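Local coordinates for prolyl endopeptidase (PDB 2BKL), which probably hydrolyses oligopeptides on the carboxyl side of proline and, far less readily, of alanine, as a serine peptidase of the prolyl oligopeptidase family, at residues Glu48-Phe53 and Ser664-Ser669; Glu28-Lys31 and Val35-Trp38; Asp22-Leu27 and Phe627-Gln632; Lys501-Phe506 and Met543-Glu548. All coordinates share one frame; numbering follows the deposited sequence.

Contact 1 of 4, residues Glu48-Phe53 and Ser664-Ser669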
loop_
_atom_site.group_PDB
_atom_site.type_symbol
_atom_site.label_atom_id
_atom_site.label_comp_id
_atom_site.label_asym_id
_atom_site.label_seq_id
_atom_site.Cartn_x
_atom_site.Cartn_y
_atom_site.Cartn_z
ATOM N N GLU A 48 -16.774 -21.226 11.719
ATOM C CA GLU A 48 -18.051 -21.924 11.953
ATOM C C GLU A 48 -19.219 -20.998 11.656
ATOM O O GLU A 48 -20.185 -21.383 10.985
ATOM C CB GLU A 48 -18.146 -22.443 13.406
ATOM C CG GLU A 48 -19.485 -23.107 13.764
ATOM C CD GLU A 48 -20.289 -22.391 14.862
ATOM O OE1 GLU A 48 -20.039 -22.656 16.066
ATOM O OE2 GLU A 48 -21.204 -21.582 14.531
ATOM N N ALA A 49 -19.131 -19.761 12.136
ATOM C CA ALA A 49 -20.191 -18.798 11.935
ATOM C C ALA A 49 -20.320 -18.414 10.456
ATOM O O ALA A 49 -21.420 -18.368 9.930
ATOM C CB ALA A 49 -19.960 -17.563 12.806
ATOM N N LEU A 50 -19.181 -18.175 9.809
ATOM C CA LEU A 50 -19.146 -17.784 8.404
ATOM C C LEU A 50 -19.757 -18.873 7.503
ATOM O O LEU A 50 -20.421 -18.581 6.527
ATOM C CB LEU A 50 -17.696 -17.492 7.960
ATOM C CG LEU A 50 -17.031 -16.205 8.536
ATOM C CD1 LEU A 50 -15.515 -16.273 8.578
ATOM C CD2 LEU A 50 -17.472 -14.999 7.728
ATOM N N ALA A 51 -19.569 -20.129 7.875
ATOM C CA ALA A 51 -19.982 -21.261 7.037
ATOM C C ALA A 51 -21.503 -21.397 6.917
ATOM O O ALA A 51 -21.993 -22.024 5.971
ATOM C CB ALA A 51 -19.350 -22.569 7.583
ATOM N N LYS A 52 -22.221 -20.783 7.853
ATOM C CA LYS A 52 -23.691 -20.793 7.897
ATOM C C LYS A 52 -24.299 -19.613 7.143
ATOM O O LYS A 52 -25.518 -19.558 6.980
ATOM C CB LYS A 52 -24.189 -20.706 9.352
ATOM C CG LYS A 52 -23.536 -21.662 10.341
ATOM C CD LYS A 52 -24.508 -22.064 11.452
ATOM C CE LYS A 52 -25.419 -23.242 11.028
ATOM N NZ LYS A 52 -26.882 -22.913 10.975
ATOM N N PHE A 53 -23.475 -18.648 6.736
ATOM C CA PHE A 53 -23.956 -17.399 6.107
ATOM C C PHE A 53 -24.391 -17.698 4.690
ATOM O O PHE A 53 -24.022 -18.739 4.158
ATOM C CB PHE A 53 -22.884 -16.283 6.116
ATOM C CG PHE A 53 -22.563 -15.733 7.482
ATOM C CD1 PHE A 53 -23.437 -15.881 8.560
ATOM C CD2 PHE A 53 -21.370 -15.047 7.682
ATOM C CE1 PHE A 53 -23.097 -15.362 9.822
ATOM C CE2 PHE A 53 -21.037 -14.533 8.923
ATOM C CZ PHE A 53 -21.901 -14.686 9.990
ATOM N N SER A 664 -12.852 -13.657 0.233
ATOM C CA SER A 664 -13.932 -12.883 -0.343
ATOM C C SER A 664 -15.269 -13.550 -0.084
ATOM O O SER A 664 -16.229 -12.851 0.166
ATOM C CB SER A 664 -13.715 -12.658 -1.851
ATOM O OG SER A 664 -12.619 -11.768 -2.045
ATOM N N VAL A 665 -15.343 -14.881 -0.175
ATOM C CA VAL A 665 -16.567 -15.591 0.144
ATOM C C VAL A 665 -16.973 -15.251 1.595
ATOM O O VAL A 665 -18.132 -14.978 1.890
ATOM C CB VAL A 665 -16.438 -17.133 -0.058
ATOM C CG1 VAL A 665 -17.676 -17.848 0.458
ATOM C CG2 VAL A 665 -16.185 -17.478 -1.544
ATOM N N ASP A 666 -16.007 -15.303 2.496
ATOM C CA ASP A 666 -16.251 -15.004 3.896
ATOM C C ASP A 666 -16.730 -13.573 4.094
ATOM O O ASP A 666 -17.710 -13.362 4.780
ATOM C CB ASP A 666 -15.014 -15.320 4.731
ATOM C CG ASP A 666 -14.820 -16.810 4.963
ATOM O OD1 ASP A 666 -15.722 -17.636 4.679
ATOM O OD2 ASP A 666 -13.774 -17.258 5.464
ATOM N N LEU A 667 -16.048 -12.604 3.504
ATOM C CA LEU A 667 -16.392 -11.200 3.626
ATOM C C LEU A 667 -17.784 -10.937 3.139
ATOM O O LEU A 667 -18.595 -10.373 3.865
ATOM C CB LEU A 667 -15.386 -10.351 2.830
ATOM C CG LEU A 667 -15.396 -8.834 3.071
ATOM C CD1 LEU A 667 -14.042 -8.221 2.606
ATOM C CD2 LEU A 667 -16.535 -8.140 2.407
ATOM N N TYR A 668 -18.094 -11.362 1.917
ATOM C CA TYR A 668 -19.367 -10.981 1.312
ATOM C C TYR A 668 -20.520 -11.791 1.895
ATOM O O TYR A 668 -21.624 -11.252 2.043
ATOM C CB TYR A 668 -19.310 -10.952 -0.246
ATOM C CG TYR A 668 -18.529 -9.725 -0.720
ATOM C CD1 TYR A 668 -19.129 -8.480 -0.725
ATOM C CD2 TYR A 668 -17.203 -9.814 -1.147
ATOM C CE1 TYR A 668 -18.427 -7.332 -1.118
ATOM C CE2 TYR A 668 -16.491 -8.665 -1.570
ATOM C CZ TYR A 668 -17.127 -7.425 -1.545
ATOM O OH TYR A 668 -16.471 -6.253 -1.914
ATOM N N SER A 669 -20.287 -13.040 2.308
ATOM C CA SER A 669 -21.334 -13.781 2.999
ATOM C C SER A 669 -21.648 -13.193 4.399
ATOM O O SER A 669 -22.809 -13.137 4.774
ATOM C CB SER A 669 -21.067 -15.290 2.989
ATOM O OG SER A 669 -20.024 -15.676 3.862
#

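Contact 2 of 4, residues Glu28-Lys31 and Val35-Trp38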
loop_
_atom_site.group_PDB
_atom_site.type_symbol
_atom_site.label_atom_id
_atom_site.label_comp_id
_atom_site.label_asym_id
_atom_site.label_seq_id
_atom_site.Cartn_x
_atom_site.Cartn_y
_atom_site.Cartn_z
ATOM N N GLU A 28 -1.540 -9.524 24.321
ATOM C CA GLU A 28 -0.452 -8.976 23.484
ATOM C C GLU A 28 0.620 -9.993 23.121
ATOM O O GLU A 28 1.119 -9.997 22.014
ATOM C CB GLU A 28 0.195 -7.740 24.113
ATOM C CG GLU A 28 -0.721 -6.525 24.169
ATOM C CD GLU A 28 -0.089 -5.270 24.749
ATOM O OE1 GLU A 28 1.086 -5.326 25.156
ATOM O OE2 GLU A 28 -0.783 -4.221 24.800
ATOM N N ASP A 29 0.969 -10.861 24.061
ATOM C CA ASP A 29 2.115 -11.750 23.905
ATOM C C ASP A 29 1.660 -13.043 23.248
ATOM O O ASP A 29 1.096 -13.916 23.889
ATOM C CB ASP A 29 2.741 -12.012 25.267
ATOM C CG ASP A 29 3.987 -12.868 25.174
ATOM O OD1 ASP A 29 4.451 -13.147 24.044
ATOM O OD2 ASP A 29 4.560 -13.291 26.198
ATOM N N GLU A 30 1.917 -13.161 21.956
ATOM C CA GLU A 30 1.467 -14.311 21.196
ATOM C C GLU A 30 2.283 -15.566 21.516
ATOM O O GLU A 30 1.920 -16.664 21.100
ATOM C CB GLU A 30 1.495 -14.017 19.678
ATOM C CG GLU A 30 2.854 -14.053 18.982
ATOM C CD GLU A 30 3.799 -12.916 19.344
ATOM O OE1 GLU A 30 3.351 -11.892 19.913
ATOM O OE2 GLU A 30 5.021 -13.048 19.053
ATOM N N LYS A 31 3.368 -15.413 22.265
ATOM C CA LYS A 31 4.163 -16.583 22.666
ATOM C C LYS A 31 3.561 -17.367 23.830
ATOM O O LYS A 31 3.977 -18.483 24.121
ATOM C CB LYS A 31 5.596 -16.144 22.971
ATOM C CG LYS A 31 6.297 -15.615 21.742
ATOM C CD LYS A 31 7.750 -15.279 22.014
ATOM C CE LYS A 31 8.378 -14.576 20.828
ATOM N NZ LYS A 31 9.854 -14.459 21.007
ATOM N N VAL A 35 -2.709 -17.669 24.897
ATOM C CA VAL A 35 -3.089 -16.754 23.818
ATOM C C VAL A 35 -3.225 -17.560 22.513
ATOM O O VAL A 35 -4.198 -17.379 21.787
ATOM C CB VAL A 35 -2.086 -15.586 23.665
ATOM C CG1 VAL A 35 -2.425 -14.732 22.438
ATOM C CG2 VAL A 35 -2.017 -14.757 24.937
ATOM N N GLN A 36 -2.293 -18.465 22.233
ATOM C CA GLN A 36 -2.436 -19.320 21.048
ATOM C C GLN A 36 -3.708 -20.147 21.084
ATOM O O GLN A 36 -4.406 -20.245 20.078
ATOM C CB GLN A 36 -1.220 -20.234 20.892
ATOM C CG GLN A 36 0.037 -19.477 20.534
ATOM C CD GLN A 36 0.026 -18.920 19.104
ATOM O OE1 GLN A 36 -0.532 -19.539 18.176
ATOM N NE2 GLN A 36 0.655 -17.762 18.917
ATOM N N THR A 37 -4.046 -20.720 22.239
ATOM C CA THR A 37 -5.298 -21.463 22.367
ATOM C C THR A 37 -6.541 -20.591 22.064
ATOM O O THR A 37 -7.496 -21.017 21.378
ATOM C CB THR A 37 -5.400 -22.057 23.781
ATOM O OG1 THR A 37 -4.353 -23.027 23.945
ATOM C CG2 THR A 37 -6.666 -22.827 23.979
ATOM N N TRP A 38 -6.521 -19.371 22.589
ATOM C CA TRP A 38 -7.609 -18.411 22.385
ATOM C C TRP A 38 -7.738 -18.024 20.919
ATOM O O TRP A 38 -8.847 -17.948 20.376
ATOM C CB TRP A 38 -7.362 -17.209 23.293
ATOM C CG TRP A 38 -8.354 -16.125 23.267
ATOM C CD1 TRP A 38 -9.404 -15.983 24.114
ATOM C CD2 TRP A 38 -8.388 -14.991 22.382
ATOM N NE1 TRP A 38 -10.105 -14.834 23.827
ATOM C CE2 TRP A 38 -9.492 -14.198 22.772
ATOM C CE3 TRP A 38 -7.584 -14.558 21.304
ATOM C CZ2 TRP A 38 -9.804 -12.996 22.137
ATOM C CZ3 TRP A 38 -7.909 -13.376 20.665
ATOM C CH2 TRP A 38 -9.002 -12.616 21.075
#

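Contact 3 of 4, residues Asp22-Leu27 and Phe627-Gln632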
loop_
_atom_site.group_PDB
_atom_site.type_symbol
_atom_site.label_atom_id
_atom_site.label_comp_id
_atom_site.label_asym_id
_atom_site.label_seq_id
_atom_site.Cartn_x
_atom_site.Cartn_y
_atom_site.Cartn_z
ATOM N N ASP A 22 -6.266 -1.158 30.350
ATOM C CA ASP A 22 -5.868 -2.106 29.314
ATOM C C ASP A 22 -6.338 -3.509 29.739
ATOM O O ASP A 22 -5.533 -4.351 30.120
ATOM C CB ASP A 22 -4.359 -2.038 29.096
ATOM C CG ASP A 22 -3.896 -2.590 27.764
ATOM O OD1 ASP A 22 -4.597 -3.424 27.120
ATOM O OD2 ASP A 22 -2.786 -2.236 27.316
ATOM N N PRO A 23 -7.636 -3.757 29.706
ATOM C CA PRO A 23 -8.163 -5.013 30.257
ATOM C C PRO A 23 -7.664 -6.264 29.583
ATOM O O PRO A 23 -7.601 -7.321 30.223
ATOM C CB PRO A 23 -9.687 -4.860 30.095
ATOM C CG PRO A 23 -9.873 -3.774 29.129
ATOM C CD PRO A 23 -8.700 -2.859 29.241
ATOM N N TYR A 24 -7.282 -6.164 28.316
ATOM C CA TYR A 24 -6.873 -7.325 27.542
ATOM C C TYR A 24 -5.377 -7.306 27.205
ATOM O O TYR A 24 -4.947 -7.957 26.279
ATOM C CB TYR A 24 -7.755 -7.437 26.283
ATOM C CG TYR A 24 -9.197 -7.534 26.661
ATOM C CD1 TYR A 24 -9.686 -8.635 27.340
ATOM C CD2 TYR A 24 -10.068 -6.474 26.434
ATOM C CE1 TYR A 24 -11.010 -8.714 27.726
ATOM C CE2 TYR A 24 -11.389 -6.535 26.840
ATOM C CZ TYR A 24 -11.862 -7.672 27.480
ATOM O OH TYR A 24 -13.174 -7.717 27.895
ATOM N N ARG A 25 -4.594 -6.603 28.017
ATOM C CA ARG A 25 -3.130 -6.612 27.926
ATOM C C ARG A 25 -2.537 -8.016 27.740
ATOM O O ARG A 25 -1.572 -8.197 26.988
ATOM C CB ARG A 25 -2.547 -5.936 29.160
ATOM C CG ARG A 25 -1.026 -6.004 29.294
ATOM C CD ARG A 25 -0.273 -5.217 28.260
ATOM N NE ARG A 25 -0.588 -3.818 28.354
ATOM C CZ ARG A 25 -0.141 -2.979 29.278
ATOM N NH1 ARG A 25 0.794 -3.364 30.145
ATOM N NH2 ARG A 25 -0.567 -1.724 29.312
ATOM N N TRP A 26 -3.098 -9.019 28.405
ATOM C CA TRP A 26 -2.549 -10.360 28.349
ATOM C C TRP A 26 -2.539 -10.966 26.959
ATOM O O TRP A 26 -1.722 -11.836 26.671
ATOM C CB TRP A 26 -3.241 -11.287 29.379
ATOM C CG TRP A 26 -4.632 -11.739 29.054
ATOM C CD1 TRP A 26 -5.811 -11.109 29.369
ATOM C CD2 TRP A 26 -4.996 -12.948 28.388
ATOM N NE1 TRP A 26 -6.875 -11.849 28.910
ATOM C CE2 TRP A 26 -6.410 -12.992 28.317
ATOM C CE3 TRP A 26 -4.277 -14.003 27.834
ATOM C CZ2 TRP A 26 -7.099 -14.048 27.715
ATOM C CZ3 TRP A 26 -4.966 -15.046 27.231
ATOM C CH2 TRP A 26 -6.363 -15.060 27.181
ATOM N N LEU A 27 -3.441 -10.499 26.089
ATOM C CA LEU A 27 -3.472 -10.980 24.711
ATOM C C LEU A 27 -2.367 -10.441 23.829
ATOM O O LEU A 27 -2.234 -10.893 22.679
ATOM C CB LEU A 27 -4.805 -10.607 24.054
ATOM C CG LEU A 27 -6.035 -11.307 24.623
ATOM C CD1 LEU A 27 -7.280 -10.710 24.033
ATOM C CD2 LEU A 27 -5.981 -12.784 24.304
ATOM N N PHE A 627 -9.028 -5.696 20.452
ATOM C CA PHE A 627 -10.240 -4.996 20.071
ATOM C C PHE A 627 -11.408 -5.954 19.985
ATOM O O PHE A 627 -12.483 -5.623 20.469
ATOM C CB PHE A 627 -10.030 -4.237 18.759
ATOM C CG PHE A 627 -11.150 -3.303 18.397
ATOM C CD1 PHE A 627 -11.282 -2.089 19.046
ATOM C CD2 PHE A 627 -12.083 -3.640 17.407
ATOM C CE1 PHE A 627 -12.261 -1.190 18.675
ATOM C CE2 PHE A 627 -13.094 -2.758 17.057
ATOM C CZ PHE A 627 -13.196 -1.554 17.699
ATOM N N VAL A 628 -11.226 -7.127 19.375
ATOM C CA VAL A 628 -12.340 -8.092 19.272
ATOM C C VAL A 628 -12.799 -8.526 20.655
ATOM O O VAL A 628 -14.002 -8.650 20.914
ATOM C CB VAL A 628 -12.051 -9.290 18.349
ATOM C CG1 VAL A 628 -11.320 -10.389 19.025
ATOM C CG2 VAL A 628 -13.381 -9.837 17.783
ATOM N N ALA A 629 -11.857 -8.728 21.575
ATOM C CA ALA A 629 -12.214 -9.058 22.940
ATOM C C ALA A 629 -13.051 -7.974 23.596
ATOM O O ALA A 629 -14.069 -8.256 24.218
ATOM C CB ALA A 629 -10.975 -9.299 23.760
ATOM N N ALA A 630 -12.676 -6.722 23.376
ATOM C CA ALA A 630 -13.407 -5.587 23.945
ATOM C C ALA A 630 -14.839 -5.497 23.379
ATOM O O ALA A 630 -15.789 -5.244 24.099
ATOM C CB ALA A 630 -12.636 -4.306 23.700
ATOM N N VAL A 631 -14.985 -5.729 22.083
ATOM C CA VAL A 631 -16.295 -5.648 21.447
ATOM C C VAL A 631 -17.196 -6.837 21.854
ATOM O O VAL A 631 -18.382 -6.656 22.168
ATOM C CB VAL A 631 -16.147 -5.520 19.920
ATOM C CG1 VAL A 631 -17.482 -5.616 19.234
ATOM C CG2 VAL A 631 -15.463 -4.208 19.575
ATOM N N GLN A 632 -16.638 -8.051 21.848
ATOM C CA GLN A 632 -17.406 -9.243 22.226
ATOM C C GLN A 632 -17.957 -9.107 23.633
ATOM O O GLN A 632 -19.074 -9.507 23.898
ATOM C CB GLN A 632 -16.559 -10.525 22.160
ATOM C CG GLN A 632 -16.226 -10.940 20.735
ATOM C CD GLN A 632 -15.360 -12.166 20.644
ATOM O OE1 GLN A 632 -14.735 -12.573 21.616
ATOM N NE2 GLN A 632 -15.288 -12.750 19.444
#

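Contact 4 of 4, residues Lys501-Phe506 and Met543-Glu548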
loop_
_atom_site.group_PDB
_atom_site.type_symbol
_atom_site.label_atom_id
_atom_site.label_comp_id
_atom_site.label_asym_id
_atom_site.label_seq_id
_atom_site.Cartn_x
_atom_site.Cartn_y
_atom_site.Cartn_z
ATOM N N LYS A 501 -4.309 16.456 13.638
ATOM C CA LYS A 501 -5.479 16.608 12.779
ATOM C C LYS A 501 -6.027 15.283 12.293
ATOM O O LYS A 501 -6.901 15.266 11.417
ATOM C CB LYS A 501 -5.159 17.462 11.571
ATOM C CG LYS A 501 -4.523 18.799 11.943
ATOM C CD LYS A 501 -5.461 19.834 12.376
ATOM C CE LYS A 501 -4.942 21.218 11.913
ATOM N NZ LYS A 501 -3.543 21.498 12.358
ATOM N N LYS A 502 -5.582 14.177 12.882
ATOM C CA LYS A 502 -6.092 12.867 12.462
ATOM C C LYS A 502 -7.607 12.740 12.542
ATOM O O LYS A 502 -8.224 12.070 11.697
ATOM C CB LYS A 502 -5.409 11.750 13.254
ATOM C CG LYS A 502 -5.749 10.331 12.808
ATOM C CD LYS A 502 -5.253 10.040 11.378
ATOM C CE LYS A 502 -5.458 8.589 11.001
ATOM N NZ LYS A 502 -4.931 8.286 9.627
ATOM N N GLN A 503 -8.219 13.391 13.534
ATOM C CA GLN A 503 -9.652 13.320 13.692
ATOM C C GLN A 503 -10.378 13.818 12.449
ATOM O O GLN A 503 -11.508 13.405 12.177
ATOM C CB GLN A 503 -10.127 14.087 14.929
ATOM C CG GLN A 503 -11.620 14.051 15.203
ATOM C CD GLN A 503 -12.151 12.667 15.403
ATOM O OE1 GLN A 503 -11.522 11.876 16.111
ATOM N NE2 GLN A 503 -13.353 12.380 14.878
ATOM N N ASN A 504 -9.778 14.735 11.684
ATOM C CA ASN A 504 -10.415 15.174 10.436
ATOM C C ASN A 504 -10.693 14.018 9.470
ATOM O O ASN A 504 -11.670 14.033 8.736
ATOM C CB ASN A 504 -9.549 16.173 9.707
ATOM C CG ASN A 504 -9.461 17.542 10.383
ATOM O OD1 ASN A 504 -10.320 17.946 11.165
ATOM N ND2 ASN A 504 -8.414 18.284 10.045
ATOM N N VAL A 505 -9.834 13.001 9.455
ATOM C CA VAL A 505 -10.003 11.866 8.578
ATOM C C VAL A 505 -11.282 11.142 8.965
ATOM O O VAL A 505 -12.096 10.769 8.111
ATOM C CB VAL A 505 -8.836 10.883 8.726
ATOM C CG1 VAL A 505 -9.003 9.698 7.839
ATOM C CG2 VAL A 505 -7.534 11.586 8.423
ATOM N N PHE A 506 -11.452 10.914 10.259
ATOM C CA PHE A 506 -12.612 10.240 10.771
ATOM C C PHE A 506 -13.868 11.051 10.534
ATOM O O PHE A 506 -14.888 10.503 10.092
ATOM C CB PHE A 506 -12.434 9.874 12.254
ATOM C CG PHE A 506 -11.095 9.210 12.583
ATOM C CD1 PHE A 506 -10.493 8.349 11.699
ATOM C CD2 PHE A 506 -10.453 9.483 13.783
ATOM C CE1 PHE A 506 -9.296 7.743 12.010
ATOM C CE2 PHE A 506 -9.223 8.873 14.092
ATOM C CZ PHE A 506 -8.670 8.008 13.215
ATOM N N MET A 543 -16.496 3.152 14.145
ATOM C CA MET A 543 -17.506 2.345 14.837
ATOM C C MET A 543 -17.568 2.668 16.313
ATOM O O MET A 543 -18.612 2.491 16.924
ATOM C CB MET A 543 -17.306 0.862 14.589
ATOM C CG MET A 543 -16.267 0.205 15.374
ATOM S SD MET A 543 -16.321 -1.631 15.217
ATOM C CE MET A 543 -17.448 -2.167 16.098
ATOM N N THR A 544 -16.463 3.137 16.902
ATOM C CA THR A 544 -16.478 3.509 18.317
ATOM C C THR A 544 -17.030 4.910 18.544
ATOM O O THR A 544 -17.615 5.186 19.599
ATOM C CB THR A 544 -15.085 3.358 18.982
ATOM O OG1 THR A 544 -14.072 4.011 18.224
ATOM C CG2 THR A 544 -14.660 1.866 19.110
ATOM N N GLN A 545 -16.840 5.808 17.582
ATOM C CA GLN A 545 -17.356 7.190 17.686
ATOM C C GLN A 545 -18.828 7.347 17.362
ATOM O O GLN A 545 -19.553 8.060 18.067
ATOM C CB GLN A 545 -16.536 8.127 16.786
ATOM C CG GLN A 545 -15.105 8.262 17.266
ATOM C CD GLN A 545 -14.274 9.244 16.480
ATOM O OE1 GLN A 545 -14.671 9.724 15.414
ATOM N NE2 GLN A 545 -13.085 9.544 17.002
ATOM N N ARG A 546 -19.266 6.715 16.280
ATOM C CA ARG A 546 -20.610 6.899 15.757
ATOM C C ARG A 546 -21.175 5.572 15.301
ATOM O O ARG A 546 -21.495 5.386 14.123
ATOM C CB ARG A 546 -20.609 7.889 14.601
ATOM C CG ARG A 546 -20.111 9.265 14.973
ATOM C CD ARG A 546 -21.107 10.118 15.613
ATOM N NE ARG A 546 -22.308 10.382 14.809
ATOM C CZ ARG A 546 -22.425 11.204 13.757
ATOM N NH1 ARG A 546 -21.421 11.897 13.247
ATOM N NH2 ARG A 546 -23.626 11.341 13.200
ATOM N N PRO A 547 -21.326 4.628 16.221
ATOM C CA PRO A 547 -21.798 3.289 15.863
ATOM C C PRO A 547 -23.167 3.302 15.168
ATOM O O PRO A 547 -23.412 2.438 14.314
ATOM C CB PRO A 547 -21.839 2.558 17.220
ATOM C CG PRO A 547 -21.935 3.662 18.248
ATOM C CD PRO A 547 -21.091 4.759 17.677
ATOM N N GLU A 548 -24.006 4.272 15.495
ATOM C CA GLU A 548 -25.332 4.378 14.922
ATOM C C GLU A 548 -25.379 4.643 13.436
ATOM O O GLU A 548 -26.415 4.453 12.822
ATOM C CB GLU A 548 -26.153 5.425 15.691
ATOM C CG GLU A 548 -25.801 6.871 15.409
ATOM C CD GLU A 548 -24.537 7.413 16.098
ATOM O OE1 GLU A 548 -23.862 6.712 16.891
ATOM O OE2 GLU A 548 -24.256 8.615 15.897
#

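Contact 1 of 4, residues Glu48-Phe53 and Ser664-Ser669
The Phe53 ring meets the carbonyl oxygen of Ser669 obliquely, and one of its faces is filled from its own segment: Ala49 O lies 3.4 Å above the ring plane, over the centre, while Leu50 N stands over the same ring toward its rim. The Leu50 and Asp666 side chains cross at about a right angle. Leu50 CD1 rests 3.7 Å from Asp666 OD2 and equally near Asp666 CG, and the second branch, Leu50 CD2, drops to 3.4 Å from the backbone oxygen Asp666 O. One leucine thus straddles the carboxylate and the helix backbone beneath it. Further along, Phe53 CB approaches Ser669 O to 3.4 Å and lies 3.7 Å from Ser669 OG. That hydroxyl is turned back on its own helix, OG set between the backbone N and the carbonyl carbon (chi1 73°), and donates to Val665 O at 2.8 Å, which Ser669 N reaches from the opposite face. Leu50 and Phe53 bring carbon atoms against the polar helix backbone and the buried carboxylate, which is satisfied by salt bridges to Arg56 and Arg644; Arg56 also bonds Ser669 OG. The C-terminal end of helix 33-51 and the turn after it are laid against helix 657-674, whose Phe670 and Gln673 extend the surface under Phe53, with helix 56-67 packed beside Ser664 and Val665.

Contact 2 of 4, residues Glu28-Lys31 and Val35-Trp38
A glutamine side chain in the first turns of a helix reaches back to the loop that leads into it: Gln36 NE2 donates to the backbone oxygen Glu30 O at 2.8 Å and an almost straight 173°. The acceptor lies in the plane of the Gln36 amide, while the nitrogen stands 21° out of the Glu30 carbonyl plane. A bend at chi2 (-71°) folds the amide back toward the loop and brings Gln36 CG to 3.4 Å from the same oxygen. A leucine in its place would probably leave Glu30 O without this donor and the loop less firmly tied to the helix. Val35 packs its branches against the loop backbone: its CG2 is 3.4 Å from Asp29 O, and its CG1 touches Glu30 CA more loosely at 4.1 Å. The loop has a brace of its own, Asp29 OD1 accepting from Lys31 N at 3.1 Å from above the carboxylate plane. Arg625 of helix 622-632 touches both Glu30 and Val35, and Glu28 forms salt bridges with Lys626 and Arg564. The Asp29 bond to the nitrogen two residues on is an Asx turn, here in the approach to the N-terminal part of helix 33-51.

Contact 3 of 4, residues Asp22-Leu27 and Phe627-Gln632
Tyr24 lays its ring over the methyl group of Ala629. CB carries the ring toward helix 622-632, with CG anti to the carbonyl carbon (chi1 -58°). Tyr24 CG is 3.8 Å from Ala629 CB, and CD1 and CE1 stay close to the same methyl. Along the other ring edge CD2 is equally near the methyl and Ala630 N, and Tyr24 CE2 comes to 3.7 Å from Ala630 CA, with Ala630 CB a little beyond. CZ and the hydroxyl run on above the backbone of Ala629, the tip Tyr24 OH ending 3.8 Å from Ala629 O. The methyl sits almost exactly on the ring axis, 8° off the normal, which makes this a CH-pi contact. Pro23 CB covers the opposite face near its rim, so the ring is held between its own neighbour and the helix. Leu27 adds a second apolar touch, CD1 to Ala629 CB at 4.0 Å. Reducing Tyr24 to an alanine would probably open a gap above Ala629 and leave that methyl without its aromatic cover. Within the loop, Arg25 forms a side-on salt bridge to a single oxygen of Asp22, NE at 2.9 Å and NH2 at 3.0 Å from OD2, across the type I turn that presents Tyr24. The other oxygen of Asp22 takes a salt bridge from Lys626 and a hydrogen bond with the Tyr596 hydroxyl. The CH-pi contact joins the N-terminal loop before helix 33-51 to helix 622-632, which links parallel strands 607-613 and 641-646 of the alpha/beta-hydrolase sheet.

Contact 4 of 4, residues Lys501-Phe506 and Met543-Glu548
Gln503 sets its amide against that of Gln545, the two side chains coming from opposite directions and sharing a pair of reciprocal hydrogen bonds. Gln545 NE2 donates to Gln503 OE1 at 2.9 Å, and Gln503 NE2 returns a bond to Gln545 OE1 at 3.0 Å. The second is essentially straight, 179°, the first somewhat bent. The amide planes are 32° apart, so the closed ring of two bonds is twisted rather than flat. Gln503 gets there by a bend: CG lies anti to the backbone N and the chain then turns at chi2, whereas Gln545 reaches across with its chain extended beyond CG. Further partners agree with these orientations: Gln503 NE2 also bonds Asp507 OD1, and Gln545 OE1 is also hydrogen-bonded with His510 NE2. Phe506 borders the pair. Its CB is 3.9 Å from Gln545 OE1, its ring stands 81° from the Gln545 amide, and Gln503 OE1 lies at the ring edge, in plane. Lys502 O covers one face of that ring over the centre, and Tyr593 of helix 584-593 meets it edge-to-face. The amide pair thus joins the start of helix 503-518 to the C-terminal end of helix 534-545, the helix that follows the probable nucleophile elbow in this alpha/beta-hydrolase domain.

Overall arrangement
Contacts 1 and 3 each join the N-terminal segment of the chain to the C-terminal part of the hydrolase domain, bringing together residues some 600 positions apart. Contacts 1 and 2 use opposite ends of helix 33-51, their centres 25 Å apart; contact 2 is nearer contact 3, centres 12 Å apart. Contacts 2 and 3 touch through Trp38, which packs on Leu27 and Val628. Contact 4 belongs to the hydrolase domain alone; it meets contact 3 where Phe627 CE2 lies 3.9 Å from Met543 SD. The Phe506 side chain lies about 11 Å from the bound benzyloxycarbonyl-alanyl-proline, so contact 4 is near the pocket without lining it; Ser533 and His651 are among the pocket residues.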